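PDB 4YHS: monosaccharide ABC transporter substrate-binding protein, CUT2 family from Bradyrhizobium sp., which probably captures a monosaccharide or related small solute in the periplasm and delivers it to a CUT2-family ABC transporter for uptake. Local coordinates for residues S56-M68 and I109-G123. Sequence-based numbering, arbitrary orientation.
Sequences SKPWKLCVSFPHM and IEDCVASGTDAVIIG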
ATOM      1  N   SER A  56      10.613 -26.092   5.124  1.00 28.28           N
ATOM      2  CA  SER A  56      11.048 -27.447   5.469  1.00 30.23           C
ATOM      3  C   SER A  56       9.888 -28.418   5.476  1.00 36.29           C
ATOM      4  O   SER A  56      10.071 -29.636   5.553  1.00 32.52           O
ATOM      5  CB  SER A  56      11.696 -27.446   6.839  1.00 35.04           C
ATOM      6  OG  SER A  56      10.730 -27.089   7.812  1.00 33.98           O
ATOM      7  N   LYS A  57       8.676 -27.888   5.439  1.00 31.54           N
ATOM      8  CA  LYS A  57       7.509 -28.740   5.407  1.00 35.31           C
ATOM      9  C   LYS A  57       6.372 -27.927   4.853  1.00 30.09           C
ATOM     10  O   LYS A  57       6.483 -26.710   4.801  1.00 27.23           O
ATOM     11  CB  LYS A  57       7.170 -29.294   6.791  1.00 41.05           C
ATOM     12  CG  LYS A  57       6.721 -28.287   7.836  1.00 37.94           C
ATOM     13  CD  LYS A  57       6.048 -29.031   9.017  1.00 55.97           C
ATOM     14  CE  LYS A  57       4.512 -29.068   8.873  1.00 65.79           C
ATOM     15  NZ  LYS A  57       3.789 -29.708  10.018  1.00 64.47           N
ATOM     16  N   PRO A  58       5.288 -28.592   4.427  1.00 28.89           N
ATOM     17  CA  PRO A  58       4.176 -27.860   3.815  1.00 29.28           C
ATOM     18  C   PRO A  58       3.275 -27.222   4.870  1.00 29.54           C
ATOM     19  O   PRO A  58       2.116 -27.626   5.070  1.00 25.08           O
ATOM     20  CB  PRO A  58       3.441 -28.941   3.002  1.00 31.74           C
ATOM     21  CG  PRO A  58       4.224 -30.221   3.187  1.00 33.85           C
ATOM     22  CD  PRO A  58       5.067 -30.048   4.389  1.00 32.97           C
ATOM     23  N   TRP A  59       3.806 -26.200   5.535  1.00 26.73           N
ATOM     24  CA  TRP A  59       3.038 -25.463   6.531  1.00 24.17           C
ATOM     25  C   TRP A  59       1.678 -25.053   5.972  1.00 26.81           C
ATOM     26  O   TRP A  59       1.559 -24.709   4.802  1.00 23.26           O
ATOM     27  CB  TRP A  59       3.803 -24.222   6.990  1.00 21.34           C
ATOM     28  CG  TRP A  59       5.149 -24.535   7.574  1.00 23.94           C
ATOM     29  CD1 TRP A  59       6.372 -24.332   6.996  1.00 25.84           C
ATOM     30  CD2 TRP A  59       5.395 -25.118   8.848  1.00 25.60           C
ATOM     31  NE1 TRP A  59       7.371 -24.753   7.837  1.00 25.07           N
ATOM     32  CE2 TRP A  59       6.798 -25.254   8.980  1.00 24.02           C
ATOM     33  CE3 TRP A  59       4.569 -25.557   9.881  1.00 23.31           C
ATOM     34  CZ2 TRP A  59       7.384 -25.780  10.112  1.00 29.68           C
ATOM     35  CZ3 TRP A  59       5.155 -26.085  11.013  1.00 27.95           C
ATOM     36  CH2 TRP A  59       6.552 -26.195  11.120  1.00 33.50           C
ATOM     37  N   LYS A  60       0.649 -25.142   6.806  1.00 20.89           N
ATOM     38  CA  LYS A  60      -0.665 -24.598   6.466  1.00 25.05           C
ATOM     39  C   LYS A  60      -0.835 -23.161   6.946  1.00 18.71           C
ATOM     40  O   LYS A  60      -0.705 -22.886   8.137  1.00 19.90           O
ATOM     41  CB  LYS A  60      -1.768 -25.450   7.083  1.00 28.42           C
ATOM     42  CG  LYS A  60      -1.959 -26.816   6.428  1.00 34.66           C
ATOM     43  CD  LYS A  60      -3.248 -27.524   6.928  1.00 51.89           C
ATOM     44  CE  LYS A  60      -4.557 -26.756   6.640  1.00 58.76           C
ATOM     45  NZ  LYS A  60      -5.169 -27.083   5.313  1.00 57.80           N
ATOM     46  N   LEU A  61      -1.147 -22.257   6.019  1.00 20.58           N
ATOM     47  CA  LEU A  61      -1.294 -20.841   6.335  1.00 16.75           C
ATOM     48  C   LEU A  61      -2.712 -20.409   6.048  1.00 24.56           C
ATOM     49  O   LEU A  61      -3.161 -20.494   4.903  1.00 24.75           O
ATOM     50  CB  LEU A  61      -0.352 -19.960   5.503  1.00 20.67           C
ATOM     51  CG  LEU A  61       1.145 -20.296   5.552  1.00 20.90           C
ATOM     52  CD1 LEU A  61       1.932 -19.307   4.724  1.00 20.37           C
ATOM     53  CD2 LEU A  61       1.659 -20.349   6.978  1.00 22.94           C
ATOM     54  N   CYS A  62      -3.412 -19.952   7.077  1.00 17.10           N
ATOM     55  CA  CYS A  62      -4.735 -19.355   6.875  1.00 18.60           C
ATOM     56  C   CYS A  62      -4.519 -17.886   6.564  1.00 22.89           C
ATOM     57  O   CYS A  62      -3.806 -17.199   7.312  1.00 19.16           O
ATOM     58  CB  CYS A  62      -5.630 -19.540   8.105  1.00 21.19           C
ATOM     59  SG  CYS A  62      -7.141 -18.564   8.022  1.00 22.84           S
ATOM     60  N   VAL A  63      -5.096 -17.401   5.459  1.00 17.37           N
ATOM     61  CA  VAL A  63      -4.942 -16.000   5.072  1.00 15.48           C
ATOM     62  C   VAL A  63      -6.338 -15.382   5.014  1.00 18.43           C
ATOM     63  O   VAL A  63      -7.188 -15.840   4.258  1.00 16.23           O
ATOM     64  CB  VAL A  63      -4.215 -15.830   3.716  1.00 16.56           C
ATOM     65  CG1 VAL A  63      -3.928 -14.334   3.458  1.00 15.72           C
ATOM     66  CG2 VAL A  63      -2.920 -16.619   3.730  1.00 15.59           C
ATOM     67  N   SER A  64      -6.543 -14.330   5.808  1.00 18.14           N
ATOM     68  CA  SER A  64      -7.840 -13.640   5.924  1.00 15.19           C
ATOM     69  C   SER A  64      -7.768 -12.216   5.369  1.00 16.46           C
ATOM     70  O   SER A  64      -6.996 -11.376   5.858  1.00 16.32           O
ATOM     71  CB  SER A  64      -8.274 -13.632   7.396  1.00 16.41           C
ATOM     72  OG  SER A  64      -9.377 -12.776   7.638  1.00 17.49           O
ATOM     73  N   PHE A  65      -8.528 -11.982   4.300  1.00 14.64           N
ATOM     74  CA  PHE A  65      -8.555 -10.708   3.592  1.00 15.62           C
ATOM     75  C   PHE A  65      -9.830  -9.961   3.928  1.00 13.56           C
ATOM     76  O   PHE A  65     -10.855 -10.587   4.237  1.00 17.55           O
ATOM     77  CB  PHE A  65      -8.512 -10.927   2.084  1.00 18.88           C
ATOM     78  CG  PHE A  65      -7.118 -10.967   1.479  1.00 13.38           C
ATOM     79  CD1 PHE A  65      -6.014 -11.287   2.214  1.00 12.56           C
ATOM     80  CD2 PHE A  65      -6.957 -10.672   0.121  1.00 20.55           C
ATOM     81  CE1 PHE A  65      -4.734 -11.307   1.592  1.00 15.18           C
ATOM     82  CE2 PHE A  65      -5.731 -10.698  -0.485  1.00 15.36           C
ATOM     83  CZ  PHE A  65      -4.623 -11.004   0.224  1.00 12.32           C
ATOM     84  N   PRO A  66      -9.787  -8.625   3.877  1.00 16.39           N
ATOM     85  CA  PRO A  66     -11.009  -7.835   4.084  1.00 19.26           C
ATOM     86  C   PRO A  66     -12.042  -8.039   2.971  1.00 18.49           C
ATOM     87  O   PRO A  66     -13.256  -7.979   3.224  1.00 19.54           O
ATOM     88  CB  PRO A  66     -10.491  -6.395   4.093  1.00 20.97           C
ATOM     89  CG  PRO A  66      -9.230  -6.445   3.285  1.00 18.74           C
ATOM     90  CD  PRO A  66      -8.624  -7.784   3.570  1.00 17.61           C
ATOM     91  N   HIS A  67     -11.549  -8.295   1.760  1.00 18.29           N
ATOM     92  CA  HIS A  67     -12.364  -8.402   0.550  1.00 17.23           C
ATOM     93  C   HIS A  67     -11.424  -8.733  -0.613  1.00 17.20           C
ATOM     94  O   HIS A  67     -10.202  -8.798  -0.434  1.00 16.35           O
ATOM     95  CB  HIS A  67     -13.140  -7.110   0.284  1.00 14.67           C
ATOM     96  CG  HIS A  67     -12.279  -5.918  -0.030  1.00 20.23           C
ATOM     97  ND1 HIS A  67     -11.598  -5.775  -1.221  1.00 20.39           N
ATOM     98  CD2 HIS A  67     -12.000  -4.810   0.699  1.00 20.19           C
ATOM     99  CE1 HIS A  67     -10.936  -4.627  -1.214  1.00 21.22           C
ATOM    100  NE2 HIS A  67     -11.171  -4.020  -0.063  1.00 21.09           N
HETATM  101  N   MSE A  68     -11.985  -8.900  -1.802  1.00 20.24           N
HETATM  102  CA  MSE A  68     -11.209  -9.113  -3.033  1.00 15.64           C
HETATM  103  C   MSE A  68     -11.842  -8.284  -4.125  1.00 16.95           C
HETATM  104  O   MSE A  68     -12.069  -8.756  -5.247  1.00 18.20           O
HETATM  105  CB  MSE A  68     -11.189 -10.603  -3.426  1.00 14.38           C
HETATM  106  CG  MSE A  68     -10.223 -10.956  -4.519  1.00 17.17           C
HETATM  107 SE   MSE A  68      -8.422 -10.931  -3.749  1.00 27.42          SE
HETATM  108  CE  MSE A  68      -8.508 -12.551  -2.658  1.00 25.43           C
ATOM    109  N   ILE A 109     -11.846 -16.363  10.442  1.00 20.97           N
ATOM    110  CA  ILE A 109     -10.629 -16.665  11.208  1.00 22.04           C
ATOM    111  C   ILE A 109     -10.878 -17.750  12.274  1.00 23.85           C
ATOM    112  O   ILE A 109     -10.109 -18.711  12.385  1.00 24.45           O
ATOM    113  CB  ILE A 109     -10.061 -15.372  11.894  1.00 20.84           C
ATOM    114  CG1 ILE A 109      -9.510 -14.416  10.831  1.00 16.49           C
ATOM    115  CG2 ILE A 109      -9.004 -15.712  12.934  1.00 29.87           C
ATOM    116  CD1 ILE A 109      -9.328 -12.939  11.303  1.00 21.78           C
ATOM    117  N   GLU A 110     -11.933 -17.604  13.066  1.00 23.92           N
ATOM    118  CA  GLU A 110     -12.254 -18.628  14.060  1.00 21.22           C
ATOM    119  C   GLU A 110     -12.375 -19.991  13.373  1.00 21.17           C
ATOM    120  O   GLU A 110     -11.852 -20.999  13.856  1.00 25.57           O
ATOM    121  CB  GLU A 110     -13.548 -18.311  14.791  1.00 25.13           C
ATOM    122  CG  GLU A 110     -13.443 -17.212  15.816  1.00 30.38           C
ATOM    123  CD  GLU A 110     -14.767 -16.861  16.441  1.00 36.18           C
ATOM    124  OE1 GLU A 110     -15.821 -16.961  15.762  1.00 32.52           O
ATOM    125  OE2 GLU A 110     -14.744 -16.493  17.627  1.00 37.74           O
ATOM    126  N   ASP A 111     -13.068 -19.999  12.240  1.00 20.85           N
ATOM    127  CA  ASP A 111     -13.308 -21.241  11.523  1.00 22.25           C
ATOM    128  C   ASP A 111     -12.011 -21.824  10.945  1.00 20.86           C
ATOM    129  O   ASP A 111     -11.832 -23.046  10.988  1.00 23.51           O
ATOM    130  CB  ASP A 111     -14.337 -21.017  10.417  1.00 23.80           C
ATOM    131  CG  ASP A 111     -15.734 -20.732  10.955  1.00 26.94           C
ATOM    132  OD1 ASP A 111     -15.998 -20.897  12.167  1.00 29.36           O
ATOM    133  OD2 ASP A 111     -16.586 -20.361  10.137  1.00 24.87           O
ATOM    134  N   CYS A 112     -11.101 -21.006  10.428  1.00 19.97           N
ATOM    135  CA  CYS A 112      -9.918 -21.588   9.766  1.00 19.83           C
ATOM    136  C   CYS A 112      -9.016 -22.141  10.870  1.00 24.35           C
ATOM    137  O   CYS A 112      -8.351 -23.162  10.673  1.00 27.03           O
ATOM    138  CB  CYS A 112      -9.188 -20.599   8.835  1.00 30.79           C
ATOM    139  SG  CYS A 112      -8.190 -19.327   9.586  1.00 30.57           S
ATOM    140  N   VAL A 113      -9.042 -21.522  12.046  1.00 24.38           N
ATOM    141  CA  VAL A 113      -8.260 -22.039  13.173  1.00 22.99           C
ATOM    142  C   VAL A 113      -8.865 -23.342  13.724  1.00 22.67           C
ATOM    143  O   VAL A 113      -8.140 -24.289  14.060  1.00 23.77           O
ATOM    144  CB  VAL A 113      -8.150 -21.015  14.305  1.00 25.24           C
ATOM    145  CG1 VAL A 113      -7.439 -21.653  15.522  1.00 23.82           C
ATOM    146  CG2 VAL A 113      -7.397 -19.790  13.799  1.00 20.06           C
ATOM    147  N   ALA A 114     -10.189 -23.389  13.839  1.00 23.06           N
ATOM    148  CA  ALA A 114     -10.856 -24.591  14.341  1.00 24.79           C
ATOM    149  C   ALA A 114     -10.657 -25.766  13.379  1.00 25.20           C
ATOM    150  O   ALA A 114     -10.516 -26.911  13.794  1.00 26.63           O
ATOM    151  CB  ALA A 114     -12.332 -24.329  14.556  1.00 26.14           C
ATOM    152  N   SER A 115     -10.598 -25.468  12.091  1.00 24.08           N
ATOM    153  CA  SER A 115     -10.413 -26.515  11.092  1.00 30.75           C
ATOM    154  C   SER A 115      -9.000 -27.080  11.121  1.00 25.98           C
ATOM    155  O   SER A 115      -8.771 -28.230  10.736  1.00 26.31           O
ATOM    156  CB  SER A 115     -10.734 -25.978   9.698  1.00 30.40           C
ATOM    157  OG  SER A 115     -12.135 -25.854   9.541  1.00 34.82           O
ATOM    158  N   GLY A 116      -8.063 -26.266  11.603  1.00 27.15           N
ATOM    159  CA  GLY A 116      -6.677 -26.662  11.731  1.00 29.22           C
ATOM    160  C   GLY A 116      -5.802 -25.862  10.806  1.00 28.43           C
ATOM    161  O   GLY A 116      -5.964 -25.905   9.581  1.00 30.97           O
ATOM    162  N   THR A 117      -4.872 -25.114  11.400  1.00 24.95           N
ATOM    163  CA  THR A 117      -3.905 -24.341  10.647  1.00 24.32           C
ATOM    164  C   THR A 117      -2.637 -24.109  11.483  1.00 24.23           C
ATOM    165  O   THR A 117      -2.663 -24.261  12.712  1.00 23.12           O
ATOM    166  CB  THR A 117      -4.494 -23.000  10.216  1.00 26.09           C
ATOM    167  OG1 THR A 117      -3.663 -22.410   9.233  1.00 23.26           O
ATOM    168  CG2 THR A 117      -4.623 -22.055  11.397  1.00 24.66           C
ATOM    169  N   ASP A 118      -1.542 -23.757  10.822  1.00 21.70           N
ATOM    170  CA  ASP A 118      -0.281 -23.497  11.512  1.00 26.42           C
ATOM    171  C   ASP A 118      -0.022 -22.033  11.842  1.00 25.60           C
ATOM    172  O   ASP A 118       0.555 -21.742  12.887  1.00 19.48           O
ATOM    173  CB  ASP A 118       0.874 -24.054  10.682  1.00 22.07           C
ATOM    174  CG  ASP A 118       0.769 -25.544  10.490  1.00 22.91           C
ATOM    175  OD1 ASP A 118       0.389 -26.245  11.453  1.00 32.69           O
ATOM    176  OD2 ASP A 118       1.080 -26.032   9.391  1.00 28.60           O
ATOM    177  N   ALA A 119      -0.442 -21.126  10.958  1.00 20.13           N
ATOM    178  CA  ALA A 119      -0.314 -19.680  11.168  1.00 20.10           C
ATOM    179  C   ALA A 119      -1.476 -18.966  10.488  1.00 18.29           C
ATOM    180  O   ALA A 119      -2.081 -19.509   9.566  1.00 20.19           O
ATOM    181  CB  ALA A 119       1.026 -19.157  10.621  1.00 17.59           C
ATOM    182  N   VAL A 120      -1.772 -17.759  10.977  1.00 17.16           N
ATOM    183  CA  VAL A 120      -2.809 -16.910  10.416  1.00 18.28           C
ATOM    184  C   VAL A 120      -2.215 -15.563   9.960  1.00 19.34           C
ATOM    185  O   VAL A 120      -1.587 -14.863  10.741  1.00 17.04           O
ATOM    186  CB  VAL A 120      -3.952 -16.675  11.439  1.00 16.00           C
ATOM    187  CG1 VAL A 120      -5.007 -15.768  10.836  1.00 20.23           C
ATOM    188  CG2 VAL A 120      -4.587 -18.012  11.854  1.00 18.33           C
ATOM    189  N   ILE A 121      -2.431 -15.212   8.695  1.00 16.44           N
ATOM    190  CA  ILE A 121      -2.019 -13.939   8.125  1.00 17.62           C
ATOM    191  C   ILE A 121      -3.288 -13.121   7.918  1.00 20.27           C
ATOM    192  O   ILE A 121      -4.204 -13.590   7.293  1.00 15.79           O
ATOM    193  CB  ILE A 121      -1.244 -14.177   6.799  1.00 17.29           C
ATOM    194  CG1 ILE A 121       0.046 -14.945   7.101  1.00 18.63           C
ATOM    195  CG2 ILE A 121      -0.921 -12.885   6.085  1.00 18.02           C
ATOM    196  CD1 ILE A 121       0.720 -15.481   5.838  1.00 18.01           C
ATOM    197  N   ILE A 122      -3.344 -11.919   8.479  1.00 15.04           N
ATOM    198  CA  ILE A 122      -4.578 -11.123   8.501  1.00 12.75           C
ATOM    199  C   ILE A 122      -4.406  -9.734   7.893  1.00 14.43           C
ATOM    200  O   ILE A 122      -3.544  -8.972   8.316  1.00 14.93           O
ATOM    201  CB  ILE A 122      -5.085 -10.913   9.942  1.00 17.06           C
ATOM    202  CG1 ILE A 122      -5.330 -12.227  10.658  1.00 19.91           C
ATOM    203  CG2 ILE A 122      -6.396 -10.114   9.964  1.00 18.04           C
ATOM    204  CD1 ILE A 122      -5.745 -12.042  12.110  1.00 17.07           C
ATOM    205  N   GLY A 123      -5.272  -9.410   6.932  1.00 13.39           N
ATOM    206  CA  GLY A 123      -5.484  -8.048   6.490  1.00 12.72           C
ATOM    207  C   GLY A 123      -6.734  -7.550   7.190  1.00 15.52           C
ATOM    208  O   GLY A 123      -7.853  -7.845   6.769  1.00 15.92           O
TER
HETATM  209  O   HOH W   1       1.080 -28.570   8.801  1.00 46.56           O
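Neighbouring parallel strands of a periplasmic-binding-protein lobe meet where C62 to S64 of strand 60-65 run beside V120 to I122 of strand 119-122. The backbone ladder climbs from C62 N to A119 O and on to G123 N, which meets S64 O at 2.8 Å in a bond straight at both donor and acceptor. At the start of the ladder K60 O is shared by D118 N and, weakly, A119 N, while the D118 carboxylate supplies the acceptor for K60 N: OD2 takes it at 2.8 Å, on its anti side and 28° out of the carboxylate plane. With CG anti to its own carbonyl carbon (chi1 -61°), the carboxylate swings back to K60 N and stands at the edge of the W59 ring, the two planes 86° apart. A water bridges the same OD2 to K57 NZ, and K57 CG lies over one face of the indole, whose NE1 bonds E315. An alanine in place of D118 would probably leave K60 N without this acceptor and the bridging water without its carboxylate. On the face of C62 and S64, helix 102-115 packs: C62 SG, anti to its backbone N, reaches C112 SG in a 2.0 Å disulfide, and I109 CG1 lies 3.6 Å from S64 OG, a hydroxyl bonded to Q105. The face of L61, V63, A119 and I121 is aliphatic, L61 CD2 3.9 Å from A119 CB, with V63 against helix 71-87. Such beta-alpha-beta layering of parallel strands and helices typifies the Rossmann-like lobes of sugar-binding proteins; the disulfide is an addition seen here.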